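PDB 3HR6: putative surface-anchored fimbrial subunit from Corynebacterium diphtheriae, which serves as the major pilin SpaA, building the shaft of surface pili from tandem Ig-like modules stabilized by internal isopeptide and disulfide bonds. Local coordinates for residues A[148-153]-A[168-173]; A[204-209]-A[253-258]. All coordinates share one frame; numbering follows the deposited sequence.

Interaction 1 (A[148-153]-A[168-173]); sequences VKTAVD and KYRVAT. With CA (calcium ion), chain B.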
loop_
_atom_site.group_PDB
_atom_site.type_symbol
_atom_site.label_atom_id
_atom_site.label_comp_id
_atom_site.label_asym_id
_atom_site.label_seq_id
_atom_site.Cartn_x
_atom_site.Cartn_y
_atom_site.Cartn_z
ATOM N N VAL A 148 0.733 -4.935 7.084
ATOM C CA VAL A 148 0.797 -3.870 8.081
ATOM C C VAL A 148 1.977 -2.979 7.685
ATOM O O VAL A 148 3.106 -3.417 7.717
ATOM C CB VAL A 148 1.020 -4.445 9.481
ATOM C CG1 VAL A 148 1.202 -3.316 10.505
ATOM C CG2 VAL A 148 -0.131 -5.380 9.858
ATOM N N LYS A 149 1.634 -1.769 7.282
ATOM C CA LYS A 149 2.592 -0.746 6.945
ATOM C C LYS A 149 2.759 0.225 8.096
ATOM O O LYS A 149 1.789 0.772 8.613
ATOM C CB LYS A 149 2.200 -0.023 5.661
ATOM C CG LYS A 149 3.237 0.995 5.228
ATOM C CD LYS A 149 2.951 1.626 3.922
ATOM C CE LYS A 149 3.981 2.726 3.615
ATOM N NZ LYS A 149 4.064 3.107 2.187
ATOM N N THR A 150 3.995 0.488 8.461
ATOM C CA THR A 150 4.357 1.509 9.422
ATOM C C THR A 150 5.453 2.419 8.894
ATOM O O THR A 150 6.148 2.092 7.931
ATOM C CB THR A 150 4.793 0.874 10.718
ATOM O OG1 THR A 150 5.900 -0.044 10.496
ATOM C CG2 THR A 150 3.597 0.200 11.421
ATOM N N ALA A 151 5.618 3.541 9.567
ATOM C CA ALA A 151 6.692 4.507 9.296
ATOM C C ALA A 151 7.583 4.576 10.518
ATOM O O ALA A 151 7.130 4.421 11.646
ATOM C CB ALA A 151 6.143 5.883 8.984
ATOM N N VAL A 152 8.879 4.738 10.257
ATOM C CA VAL A 152 9.914 4.775 11.264
ATOM C C VAL A 152 10.799 5.992 10.939
ATOM O O VAL A 152 11.009 6.301 9.787
ATOM C CB VAL A 152 10.745 3.482 11.192
ATOM C CG1 VAL A 152 11.965 3.565 12.049
ATOM C CG2 VAL A 152 9.826 2.292 11.599
ATOM N N ASP A 153 11.262 6.706 11.962
ATOM C CA ASP A 153 12.264 7.751 11.758
ATOM C C ASP A 153 13.634 7.041 11.715
ATOM O O ASP A 153 14.109 6.457 12.724
ATOM C CB ASP A 153 12.249 8.759 12.901
ATOM C CG ASP A 153 13.241 9.876 12.695
ATOM O OD1 ASP A 153 13.864 9.919 11.604
ATOM O OD2 ASP A 153 13.366 10.724 13.613
ATOM N N LYS A 168 11.417 6.235 6.701
ATOM C CA LYS A 168 11.560 4.796 6.514
ATOM C C LYS A 168 10.186 4.164 6.650
ATOM O O LYS A 168 9.402 4.546 7.505
ATOM C CB LYS A 168 12.502 4.228 7.557
ATOM C CG LYS A 168 12.718 2.718 7.491
ATOM C CD LYS A 168 13.925 2.350 8.327
ATOM C CE LYS A 168 14.051 0.916 8.550
ATOM N NZ LYS A 168 15.225 0.626 9.429
ATOM N N TYR A 169 9.878 3.240 5.755
ATOM C CA TYR A 169 8.659 2.458 5.829
ATOM C C TYR A 169 8.965 0.997 5.993
ATOM O O TYR A 169 9.975 0.505 5.533
ATOM C CB TYR A 169 7.817 2.648 4.602
ATOM C CG TYR A 169 7.232 4.001 4.444
ATOM C CD1 TYR A 169 6.362 4.517 5.391
ATOM C CD2 TYR A 169 7.551 4.781 3.367
ATOM C CE1 TYR A 169 5.810 5.819 5.221
ATOM C CE2 TYR A 169 7.012 6.022 3.181
ATOM C CZ TYR A 169 6.158 6.540 4.129
ATOM O OH TYR A 169 5.698 7.810 3.865
ATOM N N ARG A 170 8.065 0.315 6.665
ATOM C CA ARG A 170 8.147 -1.111 6.944
ATOM C C ARG A 170 6.791 -1.699 6.584
ATOM O O ARG A 170 5.747 -1.227 7.051
ATOM C CB ARG A 170 8.442 -1.354 8.407
ATOM C CG ARG A 170 8.501 -2.784 8.788
ATOM C CD ARG A 170 8.602 -2.905 10.270
ATOM N NE ARG A 170 8.944 -4.247 10.693
ATOM C CZ ARG A 170 8.082 -5.216 10.966
ATOM N NH1 ARG A 170 6.770 -5.015 10.868
ATOM N NH2 ARG A 170 8.548 -6.417 11.364
ATOM N N VAL A 171 6.819 -2.701 5.718
ATOM C CA VAL A 171 5.637 -3.390 5.244
ATOM C C VAL A 171 5.746 -4.866 5.591
ATOM O O VAL A 171 6.633 -5.600 5.067
ATOM C CB VAL A 171 5.437 -3.260 3.709
ATOM C CG1 VAL A 171 4.155 -4.072 3.255
ATOM C CG2 VAL A 171 5.331 -1.810 3.295
ATOM N N ALA A 172 4.894 -5.319 6.494
ATOM C CA ALA A 172 4.908 -6.697 6.974
ATOM C C ALA A 172 3.719 -7.479 6.380
ATOM O O ALA A 172 2.580 -7.122 6.670
ATOM C CB ALA A 172 4.840 -6.728 8.439
ATOM N N THR A 173 4.013 -8.482 5.560
ATOM C CA THR A 173 2.999 -9.268 4.857
ATOM C C THR A 173 3.038 -10.675 5.326
ATOM O O THR A 173 4.067 -11.304 5.327
ATOM C CB THR A 173 3.274 -9.235 3.332
ATOM O OG1 THR A 173 3.243 -7.879 2.884
ATOM C CG2 THR A 173 2.312 -10.099 2.508
HETATM CA CA CA B . 14.753 12.185 11.877
HETATM O O HOH W 1 5.103 -2.697 9.809
HETATM O O HOH W 2 15.323 11.264 9.475
HETATM O O HOH W 3 17.158 13.201 11.882
#

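Interaction 2 (A[204-209]-A[253-258]); sequences KITVTL and VVEFEA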
loop_
_atom_site.group_PDB
_atom_site.type_symbol
_atom_site.label_atom_id
_atom_site.label_comp_id
_atom_site.label_asym_id
_atom_site.label_seq_id
_atom_site.Cartn_x
_atom_site.Cartn_y
_atom_site.Cartn_z
ATOM N N LYS A 204 19.352 0.690 1.048
ATOM C CA LYS A 204 18.519 0.613 2.243
ATOM C C LYS A 204 17.217 -0.128 2.058
ATOM O O LYS A 204 16.390 -0.093 2.930
ATOM C CB LYS A 204 18.324 2.012 2.824
ATOM C CG LYS A 204 19.654 2.602 3.269
ATOM C CD LYS A 204 19.461 3.933 3.924
ATOM C CE LYS A 204 20.702 4.414 4.675
ATOM N NZ LYS A 204 21.582 5.188 3.799
ATOM N N ILE A 205 17.038 -0.821 0.934
ATOM C CA ILE A 205 15.868 -1.673 0.726
ATOM C C ILE A 205 16.225 -3.052 1.215
ATOM O O ILE A 205 17.176 -3.638 0.751
ATOM C CB ILE A 205 15.441 -1.758 -0.747
ATOM C CG1 ILE A 205 15.210 -0.341 -1.313
ATOM C CG2 ILE A 205 14.188 -2.587 -0.872
ATOM C CD1 ILE A 205 15.106 -0.328 -2.832
ATOM N N THR A 206 15.437 -3.546 2.172
ATOM C CA THR A 206 15.697 -4.850 2.728
ATOM C C THR A 206 14.449 -5.716 2.672
ATOM O O THR A 206 13.309 -5.232 2.747
ATOM C CB THR A 206 16.188 -4.763 4.192
ATOM O OG1 THR A 206 15.138 -4.219 5.001
ATOM C CG2 THR A 206 17.495 -3.882 4.271
ATOM N N VAL A 207 14.710 -7.006 2.552
ATOM C CA VAL A 207 13.662 -7.981 2.431
ATOM C C VAL A 207 14.063 -9.161 3.296
ATOM O O VAL A 207 15.179 -9.747 3.152
ATOM C CB VAL A 207 13.436 -8.444 0.985
ATOM C CG1 VAL A 207 12.265 -9.423 0.907
ATOM C CG2 VAL A 207 13.225 -7.286 0.014
ATOM N N THR A 208 13.146 -9.523 4.194
ATOM C CA THR A 208 13.333 -10.688 5.038
ATOM C C THR A 208 12.075 -11.566 5.013
ATOM O O THR A 208 10.965 -11.073 4.847
ATOM C CB THR A 208 13.621 -10.294 6.490
ATOM O OG1 THR A 208 12.475 -9.669 7.066
ATOM C CG2 THR A 208 14.790 -9.300 6.572
ATOM N N LEU A 209 12.267 -12.863 5.140
ATOM C CA LEU A 209 11.181 -13.835 5.275
ATOM C C LEU A 209 11.406 -14.606 6.565
ATOM O O LEU A 209 12.411 -15.261 6.713
ATOM C CB LEU A 209 11.177 -14.797 4.094
ATOM C CG LEU A 209 10.083 -15.871 4.026
ATOM C CD1 LEU A 209 8.687 -15.221 4.070
ATOM C CD2 LEU A 209 10.244 -16.747 2.818
ATOM N N VAL A 253 8.946 -9.146 5.231
ATOM C CA VAL A 253 9.057 -7.762 5.660
ATOM C C VAL A 253 9.948 -7.018 4.691
ATOM O O VAL A 253 11.033 -7.481 4.434
ATOM C CB VAL A 253 9.625 -7.643 7.085
ATOM C CG1 VAL A 253 9.762 -6.145 7.469
ATOM C CG2 VAL A 253 8.705 -8.426 8.085
ATOM N N VAL A 254 9.408 -5.975 4.081
ATOM C CA VAL A 254 10.106 -5.078 3.194
ATOM C C VAL A 254 10.287 -3.792 3.963
ATOM O O VAL A 254 9.303 -3.219 4.496
ATOM C CB VAL A 254 9.298 -4.826 1.914
ATOM C CG1 VAL A 254 9.974 -3.768 0.994
ATOM C CG2 VAL A 254 9.075 -6.162 1.200
ATOM N N GLU A 255 11.533 -3.325 4.044
ATOM C CA GLU A 255 11.810 -2.004 4.575
ATOM C C GLU A 255 12.558 -1.174 3.590
ATOM O O GLU A 255 13.344 -1.685 2.827
ATOM C CB GLU A 255 12.613 -2.071 5.862
ATOM C CG GLU A 255 11.807 -2.654 6.989
ATOM C CD GLU A 255 12.550 -2.551 8.321
ATOM O OE1 GLU A 255 13.802 -2.605 8.340
ATOM O OE2 GLU A 255 11.862 -2.384 9.345
ATOM N N PHE A 256 12.271 0.123 3.579
ATOM C CA PHE A 256 13.026 1.041 2.749
ATOM C C PHE A 256 12.984 2.456 3.298
ATOM O O PHE A 256 12.090 2.814 4.067
ATOM C CB PHE A 256 12.498 0.987 1.304
ATOM C CG PHE A 256 11.094 1.482 1.127
ATOM C CD1 PHE A 256 10.825 2.773 0.724
ATOM C CD2 PHE A 256 10.006 0.614 1.347
ATOM C CE1 PHE A 256 9.492 3.197 0.559
ATOM C CE2 PHE A 256 8.681 1.046 1.201
ATOM C CZ PHE A 256 8.437 2.323 0.776
ATOM N N GLU A 257 13.968 3.234 2.857
ATOM C CA GLU A 257 14.032 4.651 3.155
ATOM C C GLU A 257 13.844 5.462 1.861
ATOM O O GLU A 257 14.189 5.010 0.770
ATOM C CB GLU A 257 15.350 5.032 3.804
ATOM C CG GLU A 257 15.569 4.453 5.164
ATOM C CD GLU A 257 16.784 5.046 5.872
ATOM O OE1 GLU A 257 17.169 6.188 5.546
ATOM O OE2 GLU A 257 17.351 4.372 6.757
ATOM N N ALA A 258 13.264 6.645 2.011
ATOM C CA ALA A 258 13.222 7.594 0.902
ATOM C C ALA A 258 13.282 9.015 1.420
ATOM O O ALA A 258 12.830 9.280 2.530
ATOM C CB ALA A 258 11.957 7.395 0.099
HETATM O O HOH W 4 13.253 -6.044 5.829
HETATM O O HOH W 5 15.986 -2.371 6.843
#

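Interaction 1 (A[148-153]-A[168-173])
Val148 with Ala172, Thr150 with Arg170 and Val152 with Lys168 form the hydrogen-bonded pairs of a regular antiparallel ladder, six N-H to O bonds in all, whose strand axes approach to 4.6 Å at 156°. The ladder weakens a little at the Val152 end, where Lys168 N reaches Val152 O at 3.1 Å with a more bent N-H (141°). Between these pairs Lys149 and Ala151 face Val171 and Tyr169 on the other side of the sheet. Lys149 carries the main side-chain contact: with CG anti to the backbone N (chi1 -176°) and the chain extended beyond it, CE lies over one face of the Tyr169 ring, 3.5 Å from CD1, and NZ stands 4.0 Å from the ring centroid. NZ is joined covalently to Asn271, so what covers the ring there is an amide nitrogen of an isopeptide bond rather than a free ammonium; it also hydrogen-bonds Asp191. Thr150 O approaches the ring edge in plane, and Ala151 CB meets Tyr169 CE1 at 3.8 Å. On the face of Thr150, OG1 lies 3.5 Å from Arg170 CB, the two side chains running together. A water ties them further: it accepts from Arg170 NH1, in the guanidinium plane, gives a bond to Val148 O and bonds Thr150 OG1 (2.9 Å). Just past the ladder, Asp153 grips the calcium ion with both carboxylate oxygens, OD1 at 2.5 Å, beside Asp155, Gln158, Gly160 and Glu165. Tyr169 and Val171 pack on strand 268-276, which supplies Asn271, so the isopeptide bond joins the outermost strand 148-152 to the facing sheet; strand 166-174 pairs on its other flank with the antiparallel strand 251-259.

Interaction 2 (A[204-209]-A[253-258])
Thr206 and Glu255 meet as a hydrogen-bonded antiparallel pair, with N-H to O bonds of 2.9 Å both from Thr206 N to Glu255 O and from Glu255 N to Thr206 O. Thr208 and Val253 repeat the pattern, and the strand axes run at 165°. Both threonines turn OG1 into the crowded position between backbone N and carbonyl carbon (chi1 65° for Thr206), which sets the hydroxyl against the neighbouring strand: Thr206 OG1 lies 3.4 Å from Glu255 CB, and Thr208 OG1 3.5 Å from Val253 CB. Two waters bond the Thr206 hydroxyl. One also donates to Val253 O; the other donates to Glu255 OE1 at 2.7 Å, bridging the two side chains. Beyond the paired residues, Lys204 crosses Glu257 through its aliphatic part, Lys204 CD resting 3.5 Å from Glu257 CD, the carboxylate carbon, while its NZ is turned to a salt bridge with Asp201. NZ stays 4.9 Å from Glu257 OE1, where the opposite charges probably still attract. On the other side of the sheet Ile205 CG1 meets Phe256 CB at 4.0 Å, and Val207 faces Val254. These apolar groups rest on Leu232 and Val234 of strand 229-236, whereas the face of Thr206, Thr208 and Glu255 is largely polar, though it also carries Val253, and waters bond to it. Glu255 also has long, weak ion pairs with Lys168 and Arg170 of the next strand. One face packed on a second sheet and the other turned to solvent is the layout of a two-layer beta sandwich, here an Ig-like pilin module.

Overall arrangement
Along the chain, strand 148-152 comes first, and interaction 1 closes the short loop back to 166-174 that holds the other protein ligands of the calcium ion, Asp155, Gln158, Gly160 and Glu165. Interaction 2 then closes a longer excursion from 206-209 to 251-259, containing strands 219-226 and 229-236 of the facing sheet and helix 238-242. The two contacts follow in series, neither nesting nor crossing, yet their centres lie 9 Å apart. They join where 166-174 meets 251-259, through probable hydrogen bonds from Tyr169 N to Phe256 O and Val171 N to Val254 O. Together they span one sheet of the middle module, from outermost strand 148-152 to strand 206-209.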